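Local coordinates for unsaturated glucuronyl hydrolase (Streptococcus agalactiae, PDB 2ZZR), which hydrolyses unsaturated chondroitin, hyaluronan and heparin disaccharides, releasing the unsaturated uronic acid by cleaving 1->3 and 1->4 glycosidic bonds, at residues S20-K25 and T330-M335; I26-A31 and R388-W393; N276-R281 and T304-T309; T337-L342 and L383-R388. All blocks are in the same frame, centred on the assembly; numbering follows the deposited sequence.

Contact 1. Residues S20-K25 and T330-M335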
# COMPACT_ATOMS: atom_id res chain seq x y z
N SER A 20 2.38 -2.51 25.75
CA SER A 20 1.02 -2.68 25.25
C SER A 20 0.49 -4.11 25.34
O SER A 20 1.26 -5.07 25.41
CB SER A 20 0.92 -2.21 23.81
OG SER A 20 1.17 -0.82 23.71
N ARG A 21 -0.83 -4.23 25.32
CA ARG A 21 -1.51 -5.52 25.27
C ARG A 21 -1.58 -5.99 23.82
O ARG A 21 -2.01 -5.24 22.95
CB ARG A 21 -2.94 -5.41 25.81
CG ARG A 21 -3.07 -5.08 27.29
CD ARG A 21 -4.42 -4.43 27.57
NE ARG A 21 -4.48 -3.10 26.95
CZ ARG A 21 -5.55 -2.58 26.36
NH1 ARG A 21 -5.47 -1.36 25.84
NH2 ARG A 21 -6.69 -3.26 26.28
N LEU A 22 -1.16 -7.23 23.58
CA LEU A 22 -1.33 -7.83 22.26
C LEU A 22 -2.81 -8.02 21.94
O LEU A 22 -3.61 -8.32 22.83
CB LEU A 22 -0.60 -9.18 22.17
CG LEU A 22 0.93 -9.17 22.34
CD1 LEU A 22 1.46 -10.59 22.40
CD2 LEU A 22 1.62 -8.38 21.23
N LEU A 23 -3.17 -7.82 20.68
CA LEU A 23 -4.53 -8.01 20.21
C LEU A 23 -4.95 -9.47 20.29
O LEU A 23 -4.22 -10.36 19.87
CB LEU A 23 -4.69 -7.51 18.77
CG LEU A 23 -4.83 -6.00 18.58
CD1 LEU A 23 -4.60 -5.65 17.12
CD2 LEU A 23 -6.20 -5.49 19.07
N THR A 24 -6.14 -9.71 20.85
CA THR A 24 -6.65 -11.06 20.99
C THR A 24 -7.47 -11.47 19.78
O THR A 24 -7.90 -10.62 18.98
CB THR A 24 -7.52 -11.22 22.26
OG1 THR A 24 -8.73 -10.47 22.10
CG2 THR A 24 -6.76 -10.75 23.50
N LYS A 25 -7.70 -12.77 19.65
CA LYS A 25 -8.49 -13.29 18.56
C LYS A 25 -9.89 -12.67 18.52
O LYS A 25 -10.37 -12.29 17.45
CB LYS A 25 -8.57 -14.82 18.62
CG LYS A 25 -9.28 -15.44 17.44
CD LYS A 25 -9.33 -16.95 17.53
CE LYS A 25 -10.16 -17.52 16.40
NZ LYS A 25 -10.44 -18.97 16.59
N THR A 330 10.01 -5.37 19.69
CA THR A 330 9.47 -4.00 19.62
C THR A 330 8.56 -3.82 18.41
O THR A 330 7.46 -3.28 18.54
CB THR A 330 10.59 -2.94 19.64
OG1 THR A 330 11.41 -3.15 20.79
CG2 THR A 330 10.00 -1.53 19.71
N TYR A 331 9.00 -4.27 17.23
CA TYR A 331 8.17 -4.19 16.02
C TYR A 331 6.86 -4.94 16.17
O TYR A 331 5.80 -4.44 15.77
CB TYR A 331 8.92 -4.71 14.78
CG TYR A 331 10.07 -3.86 14.29
CD1 TYR A 331 11.30 -4.45 13.98
CD2 TYR A 331 9.94 -2.47 14.12
CE1 TYR A 331 12.37 -3.69 13.50
CE2 TYR A 331 11.02 -1.70 13.64
CZ TYR A 331 12.22 -2.32 13.34
OH TYR A 331 13.30 -1.58 12.88
N LYS A 332 6.91 -6.14 16.75
CA LYS A 332 5.69 -6.92 16.98
C LYS A 332 4.70 -6.14 17.84
O LYS A 332 3.51 -6.04 17.51
CB LYS A 332 6.01 -8.27 17.63
CG LYS A 332 4.78 -9.14 17.90
CD LYS A 332 5.04 -10.09 19.07
CE LYS A 332 3.78 -10.85 19.46
NZ LYS A 332 3.45 -11.93 18.50
N TYR A 333 5.19 -5.59 18.94
CA TYR A 333 4.34 -4.84 19.84
C TYR A 333 3.88 -3.53 19.21
O TYR A 333 2.74 -3.13 19.41
CB TYR A 333 5.01 -4.65 21.20
CG TYR A 333 4.79 -5.84 22.09
CD1 TYR A 333 5.57 -7.00 21.95
CD2 TYR A 333 3.77 -5.85 23.04
CE1 TYR A 333 5.36 -8.11 22.75
CE2 TYR A 333 3.55 -6.96 23.85
CZ TYR A 333 4.35 -8.08 23.70
OH TYR A 333 4.12 -9.18 24.50
N ALA A 334 4.76 -2.91 18.42
CA ALA A 334 4.41 -1.69 17.68
C ALA A 334 3.23 -1.91 16.74
O ALA A 334 2.29 -1.13 16.76
CB ALA A 334 5.62 -1.15 16.92
N MET A 335 3.26 -2.96 15.94
CA MET A 335 2.16 -3.19 15.00
C MET A 335 0.84 -3.52 15.71
O MET A 335 -0.22 -3.11 15.25
CB MET A 335 2.52 -4.23 13.93
CG MET A 335 2.68 -5.65 14.42
SD MET A 335 2.87 -6.78 13.04
CE MET A 335 2.87 -8.32 13.97
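Leu22 sets its CD2 methyl on the ring of Tyr333, and this apolar meeting makes most of the contact. Methyl CD2 of Leu22 sits over one face of the ring. It is 3.7 Å from the ring centroid and 16° off the ring normal, a CH-pi contact. The methyl is shifted a little toward the rim, where Leu22 CD2 comes 3.6 Å from Tyr333 CE2. The other methyl reaches past the ring to the phenol end, with Leu22 CD1 3.7 Å from Tyr333 OH. The two side chains cross at about a right angle. In Leu22 the CG is anti to the carbonyl carbon (chi1 -62°), which carries both methyls across to the helix.

The aliphatic part of Lys332 adds a second apolar touch. Its CE lies 3.7 Å from Leu22 CD2, at the bend of the last torsion, which turns NZ aside. Leu22 is thus packed against two successive residues of the helix.

One polar atom lies at the ring edge. The backbone carbonyl oxygen of Ser20 is in the ring plane, 3.4 Å from Tyr333 CE2. No hydrogen bond joins the two segments. In the conformer given, Thr337, one turn further along the same helix, is a hydrogen-bond partner of the Ser20 hydroxyl. The carbonyl of Arg21 accepts a bond from Arg340.

The contact lies at the surface, away from the substrate site. It lays the irregular link between helices 15-18 and 25-46 along helix 328-346 of an alpha-helical barrel, as expected for glycoside hydrolase family 88.

Contact 2. Residues I26-A31 and R388-W393; sequences IEVEEA and RFYKDW
Tyr390 directs its phenol end at the carboxylate of Glu29. The hydroxyl gives a short hydrogen bond, Tyr390 OH to Glu29 OE2, of 2.5 Å. The oxygen uses its anti lone pair, the one away from the other carboxylate oxygen. It lies at the ring edge, in the ring plane, while the carboxylate itself is turned 64° from the ring. The carbon chain of Glu29 stays to one side of the ring plane, with Glu29 CG 3.8 Å from Tyr390 CE1. CG of Tyr390 is anti to the backbone N (chi1 -168°), which extends the ring toward helix 25-46.

Val28 packs nearer the backbone. Its CG1 is 4.1 Å from Tyr390 CB and 4.4 Å from Phe389 CB. The Val28 and Tyr390 side chains run alongside with opposite senses. Phe389 meets Val28 through its CB, and its ring leads away, to His336 and His315. Val28 thus makes the apolar touches and Glu29 the polar bond.

The contact joins the first turns of helix 25-46 to the last turn of helix 376-390. Tyr83 meets the Tyr390 ring from helix 70-84, and helices 304-318 and 328-346 receive Phe389.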
# COMPACT_ATOMS: atom_id res chain seq x y z
N ILE A 26 -10.55 -12.57 19.67
CA ILE A 26 -11.89 -11.98 19.72
C ILE A 26 -11.89 -10.50 19.32
O ILE A 26 -12.81 -10.05 18.64
CB ILE A 26 -12.62 -12.22 21.08
CG1 ILE A 26 -14.10 -11.82 20.98
CG2 ILE A 26 -11.96 -11.47 22.22
CD1 ILE A 26 -14.89 -12.65 19.98
N GLU A 27 -10.86 -9.76 19.72
CA GLU A 27 -10.75 -8.34 19.37
C GLU A 27 -10.63 -8.15 17.86
O GLU A 27 -11.35 -7.33 17.27
CB GLU A 27 -9.58 -7.67 20.09
CG GLU A 27 -9.83 -7.40 21.58
CD GLU A 27 -8.60 -6.90 22.31
OE1 GLU A 27 -7.49 -7.41 22.05
OE2 GLU A 27 -8.74 -5.98 23.14
N VAL A 28 -9.75 -8.93 17.23
CA VAL A 28 -9.57 -8.87 15.78
C VAL A 28 -10.81 -9.40 15.04
O VAL A 28 -11.25 -8.80 14.05
CB VAL A 28 -8.27 -9.60 15.34
CG1 VAL A 28 -8.15 -9.66 13.82
CG2 VAL A 28 -7.05 -8.89 15.94
N GLU A 29 -11.38 -10.49 15.55
CA GLU A 29 -12.59 -11.09 14.99
C GLU A 29 -13.75 -10.09 14.95
O GLU A 29 -14.44 -9.97 13.94
CB GLU A 29 -12.99 -12.27 15.86
CG GLU A 29 -13.71 -13.37 15.16
CD GLU A 29 -13.77 -14.60 16.05
OE1 GLU A 29 -14.43 -14.53 17.11
OE2 GLU A 29 -13.15 -15.62 15.69
N GLU A 30 -13.94 -9.37 16.05
CA GLU A 30 -15.01 -8.38 16.15
C GLU A 30 -14.79 -7.17 15.23
O GLU A 30 -15.74 -6.64 14.65
CB GLU A 30 -15.24 -7.97 17.61
CG GLU A 30 -15.93 -9.09 18.40
CD GLU A 30 -16.25 -8.75 19.85
OE1 GLU A 30 -15.80 -7.70 20.36
OE2 GLU A 30 -16.94 -9.57 20.49
N ALA A 31 -13.52 -6.77 15.08
CA ALA A 31 -13.16 -5.71 14.12
C ALA A 31 -13.44 -6.14 12.68
O ALA A 31 -13.96 -5.35 11.87
CB ALA A 31 -11.69 -5.31 14.29
N ARG A 388 -4.40 -10.49 8.06
CA ARG A 388 -3.03 -10.91 8.37
C ARG A 388 -2.89 -11.44 9.80
O ARG A 388 -2.27 -12.48 10.03
CB ARG A 388 -2.04 -9.76 8.16
CG ARG A 388 -1.56 -9.60 6.71
CD ARG A 388 -0.71 -8.33 6.58
NE ARG A 388 -0.06 -8.25 5.27
CZ ARG A 388 1.09 -8.86 4.97
NH1 ARG A 388 1.73 -9.60 5.87
NH2 ARG A 388 1.59 -8.74 3.74
N PHE A 389 -3.46 -10.71 10.76
CA PHE A 389 -3.35 -11.07 12.17
C PHE A 389 -4.16 -12.33 12.49
O PHE A 389 -3.77 -13.13 13.35
CB PHE A 389 -3.85 -9.92 13.05
CG PHE A 389 -2.79 -8.92 13.40
CD1 PHE A 389 -2.03 -8.30 12.40
CD2 PHE A 389 -2.58 -8.56 14.72
CE1 PHE A 389 -1.06 -7.36 12.73
CE2 PHE A 389 -1.62 -7.62 15.06
CZ PHE A 389 -0.86 -7.02 14.06
N TYR A 390 -5.27 -12.48 11.79
CA TYR A 390 -6.28 -13.49 12.10
C TYR A 390 -5.99 -14.88 11.54
O TYR A 390 -6.33 -15.90 12.15
CB TYR A 390 -7.65 -13.01 11.59
CG TYR A 390 -8.80 -13.84 12.10
CD1 TYR A 390 -9.24 -13.71 13.42
CD2 TYR A 390 -9.44 -14.75 11.27
CE1 TYR A 390 -10.30 -14.47 13.90
CE2 TYR A 390 -10.50 -15.53 11.75
CZ TYR A 390 -10.92 -15.37 13.05
OH TYR A 390 -11.98 -16.12 13.52
N LYS A 391 -5.37 -14.93 10.37
CA LYS A 391 -5.10 -16.20 9.72
C LYS A 391 -3.69 -16.22 9.17
O LYS A 391 -2.98 -15.22 9.28
CB LYS A 391 -6.12 -16.47 8.61
CG LYS A 391 -6.05 -15.53 7.42
CD LYS A 391 -7.10 -15.85 6.37
CE LYS A 391 -6.73 -17.09 5.56
NZ LYS A 391 -7.70 -17.35 4.47
N ASP A 392 -3.29 -17.35 8.62
CA ASP A 392 -2.06 -17.40 7.84
C ASP A 392 -2.45 -16.99 6.43
O ASP A 392 -2.86 -17.82 5.63
CB ASP A 392 -1.45 -18.81 7.87
CG ASP A 392 -0.21 -18.94 6.99
OD1 ASP A 392 0.09 -20.07 6.56
OD2 ASP A 392 0.45 -17.91 6.70
N TRP A 393 -2.33 -15.70 6.15
CA TRP A 393 -2.87 -15.16 4.91
C TRP A 393 -1.90 -15.30 3.73
O TRP A 393 -0.74 -14.89 3.82
CB TRP A 393 -3.30 -13.70 5.09
CG TRP A 393 -3.85 -13.09 3.82
CD1 TRP A 393 -4.94 -13.51 3.11
CD2 TRP A 393 -3.32 -11.96 3.11
NE1 TRP A 393 -5.12 -12.71 2.00
CE2 TRP A 393 -4.14 -11.75 1.98
CE3 TRP A 393 -2.23 -11.10 3.32
CZ2 TRP A 393 -3.91 -10.72 1.05
CZ3 TRP A 393 -1.99 -10.08 2.40
CH2 TRP A 393 -2.84 -9.90 1.28

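Contact 3. Residues N276-R281 and T304-T309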
# COMPACT_ATOMS: atom_id res chain seq x y z
N ASN A 276 11.78 2.71 11.71
CA ASN A 276 12.14 3.39 12.95
C ASN A 276 11.85 4.88 12.83
O ASN A 276 11.37 5.50 13.78
CB ASN A 276 13.60 3.15 13.33
CG ASN A 276 13.87 1.70 13.67
OD1 ASN A 276 12.98 0.85 13.59
ND2 ASN A 276 15.12 1.40 14.06
N TYR A 277 12.11 5.44 11.66
CA TYR A 277 11.80 6.84 11.36
C TYR A 277 10.31 7.11 11.57
O TYR A 277 9.93 8.09 12.22
CB TYR A 277 12.23 7.16 9.93
CG TYR A 277 12.01 8.59 9.52
CD1 TYR A 277 13.06 9.52 9.59
CD2 TYR A 277 10.78 9.02 9.03
CE1 TYR A 277 12.86 10.85 9.20
CE2 TYR A 277 10.58 10.34 8.63
CZ TYR A 277 11.62 11.24 8.73
OH TYR A 277 11.42 12.55 8.33
N PHE A 278 9.48 6.23 11.02
CA PHE A 278 8.03 6.32 11.11
C PHE A 278 7.59 6.19 12.56
O PHE A 278 6.88 7.05 13.08
CB PHE A 278 7.41 5.23 10.22
CG PHE A 278 5.92 5.35 10.03
CD1 PHE A 278 5.39 6.13 9.00
CD2 PHE A 278 5.04 4.63 10.83
CE1 PHE A 278 4.01 6.22 8.79
CE2 PHE A 278 3.65 4.71 10.63
CZ PHE A 278 3.14 5.51 9.61
N LEU A 279 8.06 5.14 13.24
CA LEU A 279 7.66 4.88 14.63
C LEU A 279 7.99 6.07 15.53
O LEU A 279 7.18 6.43 16.38
CB LEU A 279 8.33 3.61 15.16
CG LEU A 279 7.92 2.29 14.50
CD1 LEU A 279 8.72 1.14 15.10
CD2 LEU A 279 6.41 2.04 14.61
N ASN A 280 9.17 6.66 15.33
CA ASN A 280 9.64 7.77 16.16
C ASN A 280 8.82 9.05 15.99
O ASN A 280 8.87 9.95 16.84
CB ASN A 280 11.11 8.06 15.88
CG ASN A 280 12.03 7.03 16.52
OD1 ASN A 280 11.62 6.28 17.40
ND2 ASN A 280 13.27 6.98 16.07
N ARG A 281 8.05 9.12 14.91
CA ARG A 281 7.25 10.30 14.62
C ARG A 281 5.75 10.08 14.78
O ARG A 281 4.94 10.95 14.42
CB ARG A 281 7.62 10.85 13.24
CG ARG A 281 8.99 11.50 13.24
CD ARG A 281 9.62 11.57 11.86
NE ARG A 281 10.99 12.11 11.94
CZ ARG A 281 12.06 11.42 12.34
NH1 ARG A 281 11.95 10.14 12.71
NH2 ARG A 281 13.25 12.00 12.36
N THR A 304 -4.87 7.82 8.61
CA THR A 304 -4.96 6.43 9.07
C THR A 304 -4.49 5.45 8.00
O THR A 304 -4.02 4.36 8.33
CB THR A 304 -6.38 6.07 9.50
OG1 THR A 304 -7.30 6.41 8.46
CG2 THR A 304 -6.77 6.81 10.77
N SER A 305 -4.62 5.82 6.72
CA SER A 305 -4.22 4.91 5.64
C SER A 305 -2.72 4.63 5.67
O SER A 305 -2.28 3.54 5.31
CB SER A 305 -4.66 5.40 4.25
OG SER A 305 -3.89 6.50 3.79
N ALA A 306 -1.94 5.62 6.10
CA ALA A 306 -0.49 5.46 6.23
C ALA A 306 -0.18 4.45 7.33
O ALA A 306 0.70 3.60 7.18
CB ALA A 306 0.17 6.80 6.54
N THR A 307 -0.92 4.55 8.43
CA THR A 307 -0.72 3.66 9.57
C THR A 307 -1.17 2.22 9.23
O THR A 307 -0.46 1.26 9.56
CB THR A 307 -1.39 4.24 10.84
OG1 THR A 307 -0.73 5.47 11.19
CG2 THR A 307 -1.27 3.28 12.02
N ALA A 308 -2.30 2.08 8.55
CA ALA A 308 -2.76 0.76 8.11
C ALA A 308 -1.73 0.07 7.21
O ALA A 308 -1.41 -1.11 7.40
CB ALA A 308 -4.09 0.86 7.39
N THR A 309 -1.19 0.83 6.26
CA THR A 309 -0.17 0.34 5.33
C THR A 309 1.12 -0.07 6.06
O THR A 309 1.69 -1.14 5.78
CB THR A 309 0.12 1.41 4.24
OG1 THR A 309 -1.12 1.75 3.60
CG2 THR A 309 1.08 0.90 3.18
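The ring of Phe278 reaches across to helix 304-318 with its outermost carbon. Thr307 OG1 lies at the ring edge, near its plane, 4.2 Å from Phe278 CZ. The carbonyl oxygen of Ala306 approaches the same carbon obliquely, at 3.9 Å from Phe278 CZ. The methyl of Ala306 is a looser neighbour, its CB 4.5 Å from Phe278 CZ. Phe278 extends this far because its CG is anti to the backbone N (chi1 -170°).

Two other flat groups meet within segment 276-281. The guanidinium of Arg281 lies over one face of the Tyr277 ring, with Arg281 CZ 3.3 Å above the ring plane and offset toward the rim. Arg281 NH1 also gives a hydrogen bond of 2.9 Å to Tyr277 O. That bond lies in the carbonyl plane, on a lone pair. This cover and the bond together fix the rotation of the guanidinium, and Glu9 forms a salt bridge with it.

In the other helix, Thr309 OG1 bonds to Ser305 O at 2.7 Å. The backbone N of Thr309 reaches that oxygen from the opposite face.

No hydrogen bond crosses between the segments. The hydroxyl of Thr307 is bonded to Ser288, and the Phe278 ring also packs on Gln248, Ile252 and Met338. Cohesion here is thus van der Waals packing in a buried interior; Ala306, one of its members, neighbours the probable substrate-binding residue Arg246.

Contact 4. Residues T337-L342 and L383-R388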
# COMPACT_ATOMS: atom_id res chain seq x y z
N THR A 337 -0.02 -2.31 18.74
CA THR A 337 -0.48 -1.04 19.31
C THR A 337 -1.15 -0.17 18.25
O THR A 337 -2.21 0.41 18.49
CB THR A 337 0.68 -0.25 19.96
OG1 THR A 337 1.48 -1.12 20.76
CG2 THR A 337 0.14 0.88 20.84
N MET A 338 -0.51 -0.09 17.08
CA MET A 338 -1.00 0.71 15.96
C MET A 338 -2.34 0.17 15.46
O MET A 338 -3.30 0.93 15.28
CB MET A 338 0.04 0.73 14.84
CG MET A 338 1.36 1.41 15.23
SD MET A 338 2.75 0.90 14.19
CE MET A 338 2.43 1.92 12.76
N LEU A 339 -2.41 -1.15 15.25
CA LEU A 339 -3.65 -1.76 14.80
C LEU A 339 -4.76 -1.64 15.85
O LEU A 339 -5.92 -1.39 15.51
CB LEU A 339 -3.43 -3.22 14.39
CG LEU A 339 -4.59 -3.96 13.71
CD1 LEU A 339 -5.18 -3.20 12.50
CD2 LEU A 339 -4.15 -5.36 13.30
N ARG A 340 -4.40 -1.80 17.13
CA ARG A 340 -5.37 -1.62 18.22
C ARG A 340 -6.00 -0.23 18.15
O ARG A 340 -7.22 -0.10 18.23
CB ARG A 340 -4.73 -1.83 19.59
CG ARG A 340 -5.72 -1.61 20.74
CD ARG A 340 -5.11 -1.83 22.12
NE ARG A 340 -4.76 -3.22 22.37
CZ ARG A 340 -5.64 -4.20 22.61
NH1 ARG A 340 -6.94 -3.95 22.63
NH2 ARG A 340 -5.21 -5.43 22.83
N SER A 341 -5.16 0.80 18.00
CA SER A 341 -5.65 2.17 17.89
C SER A 341 -6.58 2.36 16.68
O SER A 341 -7.62 3.01 16.79
CB SER A 341 -4.50 3.17 17.83
OG SER A 341 -3.93 3.34 19.11
N LEU A 342 -6.21 1.77 15.54
CA LEU A 342 -7.08 1.84 14.37
C LEU A 342 -8.46 1.23 14.66
O LEU A 342 -9.49 1.85 14.39
CB LEU A 342 -6.43 1.18 13.15
CG LEU A 342 -5.19 1.87 12.57
CD1 LEU A 342 -4.68 1.09 11.37
CD2 LEU A 342 -5.46 3.33 12.17
N LEU A 383 -8.26 -3.71 6.54
CA LEU A 383 -8.80 -5.07 6.49
C LEU A 383 -7.71 -6.12 6.21
O LEU A 383 -7.74 -7.21 6.78
CB LEU A 383 -9.95 -5.17 5.48
CG LEU A 383 -10.74 -6.49 5.43
CD1 LEU A 383 -11.29 -6.86 6.80
CD2 LEU A 383 -11.85 -6.38 4.39
N GLU A 384 -6.74 -5.80 5.36
CA GLU A 384 -5.62 -6.72 5.13
C GLU A 384 -4.84 -6.96 6.42
O GLU A 384 -4.44 -8.10 6.69
CB GLU A 384 -4.69 -6.22 4.01
CG GLU A 384 -3.74 -7.32 3.55
CD GLU A 384 -2.56 -6.78 2.77
OE1 GLU A 384 -2.72 -6.54 1.56
OE2 GLU A 384 -1.47 -6.63 3.37
N ALA A 385 -4.64 -5.91 7.21
CA ALA A 385 -3.96 -6.05 8.50
C ALA A 385 -4.74 -6.97 9.43
O ALA A 385 -4.17 -7.85 10.07
CB ALA A 385 -3.76 -4.69 9.17
N LEU A 386 -6.06 -6.77 9.47
CA LEU A 386 -6.92 -7.61 10.30
C LEU A 386 -6.81 -9.08 9.90
O LEU A 386 -6.61 -9.96 10.77
CB LEU A 386 -8.37 -7.12 10.22
CG LEU A 386 -8.64 -5.77 10.90
CD1 LEU A 386 -10.11 -5.38 10.66
CD2 LEU A 386 -8.31 -5.81 12.39
N ILE A 387 -6.93 -9.34 8.60
CA ILE A 387 -6.85 -10.70 8.05
C ILE A 387 -5.44 -11.30 8.25
O ILE A 387 -5.32 -12.48 8.60
CB ILE A 387 -7.29 -10.74 6.55
CG1 ILE A 387 -8.79 -10.41 6.40
CG2 ILE A 387 -6.95 -12.10 5.88
CD1 ILE A 387 -9.77 -11.39 7.09
N ARG A 388 -4.40 -10.49 8.06
CA ARG A 388 -3.03 -10.91 8.37
C ARG A 388 -2.89 -11.44 9.80
O ARG A 388 -2.27 -12.48 10.03
CB ARG A 388 -2.04 -9.76 8.16
CG ARG A 388 -1.56 -9.60 6.71
CD ARG A 388 -0.71 -8.33 6.58
NE ARG A 388 -0.06 -8.25 5.27
CZ ARG A 388 1.09 -8.86 4.97
NH1 ARG A 388 1.73 -9.60 5.87
NH2 ARG A 388 1.59 -8.74 3.74
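Leu339 fits its CD1 methyl against Ala385 and Leu386, and this small apolar patch is the close part of the contact. Leu339 CD1 is 3.9 Å from Ala385 CB and 4.1 Å from Leu386 CD2. The other methyl lies by the backbone, with Leu339 CD2 4.1 Å from Ala385 O. CG of Leu339 is anti to the backbone N (chi1 -172°), and this brings both methyls to helix 376-390. Leu386 reaches back with CD2 alone, and the two leucine side chains meet at a slant. The short side chain of Ala385 lets the helices come near, with the CA atoms of Leu339 and Ala385 7.6 Å apart. All three residues are buried.

The packing is looser further along. Leu342 also points toward the other helix, but its side chain does not touch segment 383-388. Ser341, on another side of its helix, is partly exposed and bonds through OG to Asp285 O.

A salt bridge within helix 376-390 lies to the side of the apolar patch. Arg388 NE meets Glu384 OE2 at 2.9 Å, nearly straight at 174°. The acceptor lies in the guanidinium plane, at its edge. Both residues are buried, and Glu316 and Tyr253 also hold the arginine.

Val311 of helix 304-318 touches Ala385 and Met338, while helix 25-46 meets Leu386. This is helix-to-helix packing through aliphatic side chains, typical of neighbouring helices in an alpha-helical barrel, as in glycoside hydrolase family 88.

How the contacts relate
Helix 328-346 carries one side of contacts 1 and 4, whose centres are about 10 Å apart. Contacts 2 and 4 lie closer, with centres about 8 Å apart, share Arg388 and both use helix 376-390. A salt bridge of 2.8 Å from Arg340 NH1 to Glu27 OE2 joins them. Contacts 1 and 2 touch where Met335 CG packs 3.8 Å from Phe389 CZ. Contacts 1 and 3 meet through the probable hydrogen bond between Tyr331 OH and Asn276 OD1, 2.6 Å. Contact 3 touches contact 4 where Phe278 CE2 packs 3.7 Å from Met338 CE. Contacts 2 and 3 do not touch. Only contact 3 is near the probable substrate site: the side chain of Ala306 is about 4 Å from that of Arg246.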